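Local coordinates for lysosome-associated membrane glycoprotein 2 (Mus musculus, PDB 5GV3) that supports lysosome biogenesis and autophagy and, by directly inhibiting the proton channel TMEM175, promotes lysosomal acidification, this chain being its first, membrane-distal luminal domain, at residues N5-S9 with K10-L14; Y131-P135 with V136-Y140. All coordinates share one frame; numbering follows the deposited sequence.

Interaction 1: N5-S9 with K10-L14; sequences NLTDS and KGTCL. With NAG (2-acetamido-2-deoxy-beta-D-glucopyranose), chain L.
Backbone hydrogen bonds pair Leu6 and Asp8 with residues across the turn. Leu6 N gives its hydrogen to Leu14 O at 2.9 Å, and the carbonyl of Leu6 takes two: one from Cys13 N at 2.9 Å and a weak, longer one from Leu14 N. Two consecutive residues facing one define a classic beta bulge, and the register slips by one residue between the Leu6 and Thr7 pairs. Nearer the turn, Asp8 N bonds to Gly11 O at 2.9 Å, and Gly11 N reaches back to Asp8 O from above its carbonyl plane.

These bonds close a beta hairpin with a two-residue loop, Ser9 and Lys10, strand 2-8 running into strand 11-28 through a type I turn from Asp8 to Gly11. Gly11, with phi at 129°, adopts a backbone shape in which a side chain would collide with the preceding carbonyl. Inside the turn, Asp8 OD1 accepts Lys10 N at 2.9 Å, the donor lying above the carboxylate plane; chi1 of 56° swings the carboxylate back over the turn.

Of the side-chain bonds, Thr12 OG1 donates to a lone pair of Asn5 OD1, in the carbonyl plane, at 3.3 Å. The same amide carries the N-linked glycan: Asn5 ND2 is bonded covalently to C1 of the sugar, whose methyl C8 lies 3.2 Å from Thr12 OG1.

Apolar contacts gather on the face of Leu6 and Leu14. Their side chains run alongside each other, Leu6 CD1 lying 4.1 Å from Leu14 CD2, and both touch Cys51, the disulfide partner of Cys13.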
loop_
_atom_site.group_PDB
_atom_site.type_symbol
_atom_site.label_atom_id
_atom_site.label_comp_id
_atom_site.label_asym_id
_atom_site.label_seq_id
_atom_site.Cartn_x
_atom_site.Cartn_y
_atom_site.Cartn_z
ATOM N N ASN A 5 0.605 -11.884 5.801
ATOM C CA ASN A 5 0.688 -12.443 7.139
ATOM C C ASN A 5 2.096 -12.981 7.362
ATOM O O ASN A 5 2.399 -14.119 6.993
ATOM C CB ASN A 5 -0.373 -13.535 7.312
ATOM C CG ASN A 5 -0.380 -14.159 8.703
ATOM O OD1 ASN A 5 0.394 -13.782 9.584
ATOM N ND2 ASN A 5 -1.280 -15.118 8.902
ATOM N N LEU A 6 2.966 -12.137 7.914
ATOM C CA LEU A 6 4.352 -12.500 8.139
ATOM C C LEU A 6 4.515 -13.126 9.519
ATOM O O LEU A 6 3.973 -12.624 10.502
ATOM C CB LEU A 6 5.249 -11.271 8.028
ATOM C CG LEU A 6 5.132 -10.498 6.711
ATOM C CD1 LEU A 6 6.023 -9.274 6.742
ATOM C CD2 LEU A 6 5.492 -11.405 5.563
ATOM N N THR A 7 5.277 -14.213 9.588
ATOM C CA THR A 7 5.481 -14.924 10.844
ATOM C C THR A 7 6.959 -15.141 11.121
ATOM O O THR A 7 7.758 -15.268 10.196
ATOM C CB THR A 7 4.775 -16.299 10.868
ATOM O OG1 THR A 7 5.356 -17.157 9.876
ATOM C CG2 THR A 7 3.269 -16.164 10.627
ATOM N N ASP A 8 7.309 -15.190 12.402
ATOM C CA ASP A 8 8.634 -15.636 12.820
ATOM C C ASP A 8 8.435 -16.881 13.687
ATOM O O ASP A 8 7.342 -17.453 13.698
ATOM C CB ASP A 8 9.419 -14.528 13.545
ATOM C CG ASP A 8 8.693 -13.960 14.760
ATOM O OD1 ASP A 8 7.831 -14.639 15.351
ATOM O OD2 ASP A 8 9.005 -12.811 15.137
ATOM N N SER A 9 9.444 -17.276 14.455
ATOM C CA SER A 9 9.336 -18.518 15.224
ATOM C C SER A 9 8.580 -18.354 16.532
ATOM O O SER A 9 8.509 -19.283 17.334
ATOM C CB SER A 9 10.728 -19.079 15.530
ATOM O OG SER A 9 11.508 -18.127 16.231
ATOM N N LYS A 10 7.979 -17.188 16.727
ATOM C CA LYS A 10 7.181 -16.953 17.917
ATOM C C LYS A 10 5.751 -16.629 17.522
ATOM O O LYS A 10 4.886 -16.455 18.377
ATOM C CB LYS A 10 7.779 -15.820 18.756
ATOM C CG LYS A 10 7.709 -16.077 20.262
ATOM C CD LYS A 10 8.540 -17.299 20.656
ATOM C CE LYS A 10 8.555 -17.524 22.168
ATOM N NZ LYS A 10 7.189 -17.617 22.758
ATOM N N GLY A 11 5.500 -16.572 16.217
ATOM C CA GLY A 11 4.152 -16.343 15.733
ATOM C C GLY A 11 4.110 -15.207 14.734
ATOM O O GLY A 11 5.148 -14.736 14.263
ATOM N N THR A 12 2.898 -14.781 14.399
ATOM C CA THR A 12 2.697 -13.639 13.523
ATOM C C THR A 12 3.412 -12.402 14.056
ATOM O O THR A 12 3.230 -12.034 15.215
ATOM C CB THR A 12 1.203 -13.318 13.389
ATOM O OG1 THR A 12 0.525 -14.430 12.792
ATOM C CG2 THR A 12 0.994 -12.070 12.537
ATOM N N CYS A 13 4.223 -11.757 13.217
ATOM C CA CYS A 13 4.882 -10.520 13.636
ATOM C C CYS A 13 4.327 -9.312 12.886
ATOM O O CYS A 13 4.518 -8.179 13.314
ATOM C CB CYS A 13 6.398 -10.606 13.449
ATOM S SG CYS A 13 6.952 -11.321 11.895
ATOM N N LEU A 14 3.620 -9.558 11.785
ATOM C CA LEU A 14 2.957 -8.483 11.038
ATOM C C LEU A 14 1.734 -9.038 10.308
ATOM O O LEU A 14 1.818 -10.062 9.635
ATOM C CB LEU A 14 3.909 -7.822 10.038
ATOM C CG LEU A 14 3.353 -6.663 9.178
ATOM C CD1 LEU A 14 4.417 -5.602 8.919
ATOM C CD2 LEU A 14 2.743 -7.130 7.844
HETATM C C1 NAG L . -1.384 -15.802 10.152
HETATM C C2 NAG L . -2.835 -16.217 10.485
HETATM C C3 NAG L . -2.894 -17.101 11.735
HETATM C C4 NAG L . -1.910 -18.257 11.613
HETATM C C5 NAG L . -0.517 -17.724 11.289
HETATM C C6 NAG L . 0.497 -18.821 11.069
HETATM C C7 NAG L . -3.744 -14.048 11.450
HETATM C C8 NAG L . -2.641 -14.001 12.476
HETATM N N2 NAG L . -3.760 -15.079 10.579
HETATM O O3 NAG L . -4.213 -17.600 11.923
HETATM O O4 NAG L . -1.869 -18.986 12.834
HETATM O O5 NAG L . -0.568 -16.967 10.073
HETATM O O6 NAG L . 0.625 -19.123 9.684
HETATM O O7 NAG L . -4.601 -13.172 11.406
#

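Interaction 2: Y131-P135 with V136-Y140. With NAG (2-acetamido-2-deoxy-beta-D-glucopyranose), chain M.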
loop_
_atom_site.group_PDB
_atom_site.type_symbol
_atom_site.label_atom_id
_atom_site.label_comp_id
_atom_site.label_asym_id
_atom_site.label_seq_id
_atom_site.Cartn_x
_atom_site.Cartn_y
_atom_site.Cartn_z
ATOM N N TYR A 131 -6.233 9.426 -1.585
ATOM C CA TYR A 131 -5.131 10.377 -1.618
ATOM C C TYR A 131 -4.912 10.863 -3.044
ATOM O O TYR A 131 -4.541 10.098 -3.936
ATOM C CB TYR A 131 -3.864 9.747 -1.043
ATOM C CG TYR A 131 -4.049 9.312 0.392
ATOM C CD1 TYR A 131 -4.536 8.050 0.690
ATOM C CD2 TYR A 131 -3.760 10.171 1.449
ATOM C CE1 TYR A 131 -4.729 7.647 1.996
ATOM C CE2 TYR A 131 -3.942 9.777 2.758
ATOM C CZ TYR A 131 -4.429 8.511 3.028
ATOM O OH TYR A 131 -4.616 8.103 4.330
ATOM N N ASN A 132 -5.170 12.144 -3.261
ATOM C CA ASN A 132 -5.000 12.741 -4.576
ATOM C C ASN A 132 -3.560 13.198 -4.773
ATOM O O ASN A 132 -3.161 14.258 -4.294
ATOM C CB ASN A 132 -5.975 13.901 -4.757
ATOM C CG ASN A 132 -7.415 13.485 -4.516
ATOM O OD1 ASN A 132 -8.069 12.929 -5.400
ATOM N ND2 ASN A 132 -7.911 13.740 -3.309
ATOM N N LEU A 133 -2.770 12.359 -5.436
ATOM C CA LEU A 133 -1.362 12.643 -5.679
ATOM C C LEU A 133 -1.080 12.708 -7.179
ATOM O O LEU A 133 -0.456 11.805 -7.739
ATOM C CB LEU A 133 -0.476 11.579 -5.020
ATOM C CG LEU A 133 -0.766 11.222 -3.558
ATOM C CD1 LEU A 133 0.076 10.033 -3.108
ATOM C CD2 LEU A 133 -0.524 12.419 -2.648
ATOM N N THR A 134 -1.547 13.785 -7.808
ATOM C CA THR A 134 -1.404 14.009 -9.249
ATOM C C THR A 134 -0.019 13.626 -9.767
ATOM O O THR A 134 0.993 14.059 -9.211
ATOM C CB THR A 134 -1.682 15.487 -9.586
ATOM O OG1 THR A 134 -3.013 15.826 -9.177
ATOM C CG2 THR A 134 -1.511 15.766 -11.077
ATOM N N PRO A 135 0.039 12.804 -10.830
ATOM C CA PRO A 135 -1.042 12.279 -11.673
ATOM C C PRO A 135 -1.653 10.971 -11.186
ATOM O O PRO A 135 -2.205 10.236 -12.002
ATOM C CB PRO A 135 -0.337 12.043 -13.004
ATOM C CG PRO A 135 1.029 11.594 -12.590
ATOM C CD PRO A 135 1.356 12.341 -11.307
ATOM N N VAL A 136 -1.574 10.684 -9.892
ATOM C CA VAL A 136 -2.082 9.409 -9.395
ATOM C C VAL A 136 -3.105 9.589 -8.276
ATOM O O VAL A 136 -2.859 10.296 -7.302
ATOM C CB VAL A 136 -0.935 8.521 -8.872
ATOM C CG1 VAL A 136 -1.484 7.211 -8.352
ATOM C CG2 VAL A 136 0.099 8.265 -9.973
ATOM N N VAL A 137 -4.268 8.963 -8.428
ATOM C CA VAL A 137 -5.226 8.895 -7.332
ATOM C C VAL A 137 -5.145 7.519 -6.666
ATOM O O VAL A 137 -5.417 6.498 -7.305
ATOM C CB VAL A 137 -6.653 9.176 -7.824
ATOM C CG1 VAL A 137 -7.672 8.923 -6.715
ATOM C CG2 VAL A 137 -6.759 10.604 -8.334
ATOM N N GLN A 138 -4.758 7.497 -5.392
ATOM C CA GLN A 138 -4.637 6.255 -4.638
ATOM C C GLN A 138 -5.851 6.038 -3.742
ATOM O O GLN A 138 -6.275 6.941 -3.025
ATOM C CB GLN A 138 -3.357 6.265 -3.799
ATOM C CG GLN A 138 -2.111 6.596 -4.608
ATOM C CD GLN A 138 -0.853 6.666 -3.773
ATOM O OE1 GLN A 138 -0.881 6.425 -2.567
ATOM N NE2 GLN A 138 0.263 7.002 -4.413
ATOM N N LYS A 139 -6.428 4.843 -3.808
ATOM C CA LYS A 139 -7.546 4.495 -2.935
ATOM C C LYS A 139 -7.236 3.236 -2.129
ATOM O O LYS A 139 -6.771 2.235 -2.673
ATOM C CB LYS A 139 -8.831 4.313 -3.745
ATOM C CG LYS A 139 -9.396 5.615 -4.319
ATOM C CD LYS A 139 -10.709 5.365 -5.049
ATOM C CE LYS A 139 -11.319 6.653 -5.588
ATOM N NZ LYS A 139 -11.689 7.567 -4.475
ATOM N N TYR A 140 -7.481 3.309 -0.824
ATOM C CA TYR A 140 -7.244 2.199 0.102
ATOM C C TYR A 140 -8.505 1.943 0.924
ATOM O O TYR A 140 -9.156 2.894 1.353
ATOM C CB TYR A 140 -6.076 2.508 1.048
ATOM C CG TYR A 140 -4.810 2.975 0.364
ATOM C CD1 TYR A 140 -3.875 2.066 -0.090
ATOM C CD2 TYR A 140 -4.553 4.328 0.169
ATOM C CE1 TYR A 140 -2.715 2.485 -0.717
ATOM C CE2 TYR A 140 -3.381 4.756 -0.462
ATOM C CZ TYR A 140 -2.469 3.817 -0.900
ATOM O OH TYR A 140 -1.303 4.184 -1.530
HETATM C C1 NAG M . -11.448 1.514 -7.120
HETATM C C2 NAG M . -12.593 0.858 -7.904
HETATM C C3 NAG M . -13.884 1.648 -7.710
HETATM C C4 NAG M . -14.172 1.839 -6.226
HETATM C C5 NAG M . -12.963 2.446 -5.519
HETATM C C6 NAG M . -13.141 2.533 -4.022
HETATM C C7 NAG M . -12.081 -0.431 -9.935
HETATM C C8 NAG M . -11.755 -0.364 -11.399
HETATM N N2 NAG M . -12.272 0.744 -9.320
HETATM O O3 NAG M . -14.965 0.961 -8.327
HETATM O O4 NAG M . -15.302 2.689 -6.058
HETATM O O5 NAG M . -11.812 1.620 -5.742
HETATM O O6 NAG M . -13.171 1.233 -3.454
HETATM O O7 NAG M . -12.168 -1.498 -9.335
#
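Tyr131 and Gln138 exchange two backbone hydrogen bonds, as do Leu133 and Val136, so that strands 131-133 and 136-140 run antiparallel with their axes at 161°. Tyr131 N meets Gln138 O at 2.9 Å, and the return bond is nearly as straight; at the turn end Val136 N comes to Leu133 O at 2.7 Å from above the carbonyl plane. The chain reverses through Thr134 and Pro135, joined by a cis peptide bond.

On the face shared by Tyr131, Leu133, Val136 and Gln138, the two tyrosines meet rim to rim. Tyr131 CD1 lies 3.7 Å from Tyr140 CE2, near the plane of the Tyr140 ring and at its edge; with the planes 64° apart, neither ring covers the other. Leu133 CD1 lies over the face of the Gln138 amide, 3.3 Å from Gln138 NE2.

This beta hairpin, made of strands 129-133 and 136-146, belongs to the mixed sheet of the first luminal domain, and the same face packs against the four-stranded antiparallel sheet: Leu133 and Val136 touch Val109, while Tyr140 reaches Ile86. Two polar atoms on this face find partners in each other. Tyr140 OH donates to Gln138 OE1 at 2.5 Å, from above the amide plane, and is also hydrogen-bonded to Trp70. The Gln138 chain is extended beyond CG (chi2 177°), which carries its amide out to the hydroxyl.

The other face carries Asn132 and Val137, side by side, with Asn132 OD1 4.0 Å from Val137 CG2. Lys139 CD packs 3.7 Å from C5 of a glycan sugar, and NZ is hydrogen-bonded to Thr130.

From the N terminus, interaction 1 closes first, where strand 2-8 turns directly into strand 11-28; interaction 2 closes much later, between strands 129-133 and 136-146. Both are tight local hairpins in series along the chain, so neither nests within nor crosses the other. Their centres lie 31 Å apart, on opposite sides of the chain's centre, and their nearest atoms stay about 14 Å apart. The connection is the mixed sheet, in which strand 11-28 pairs antiparallel with strand 136-146: backbone bonds of Pro135, Val137 and Lys139 to Thr25, Thr23 and Asn21 join the second hairpin to the long strand that leaves the first.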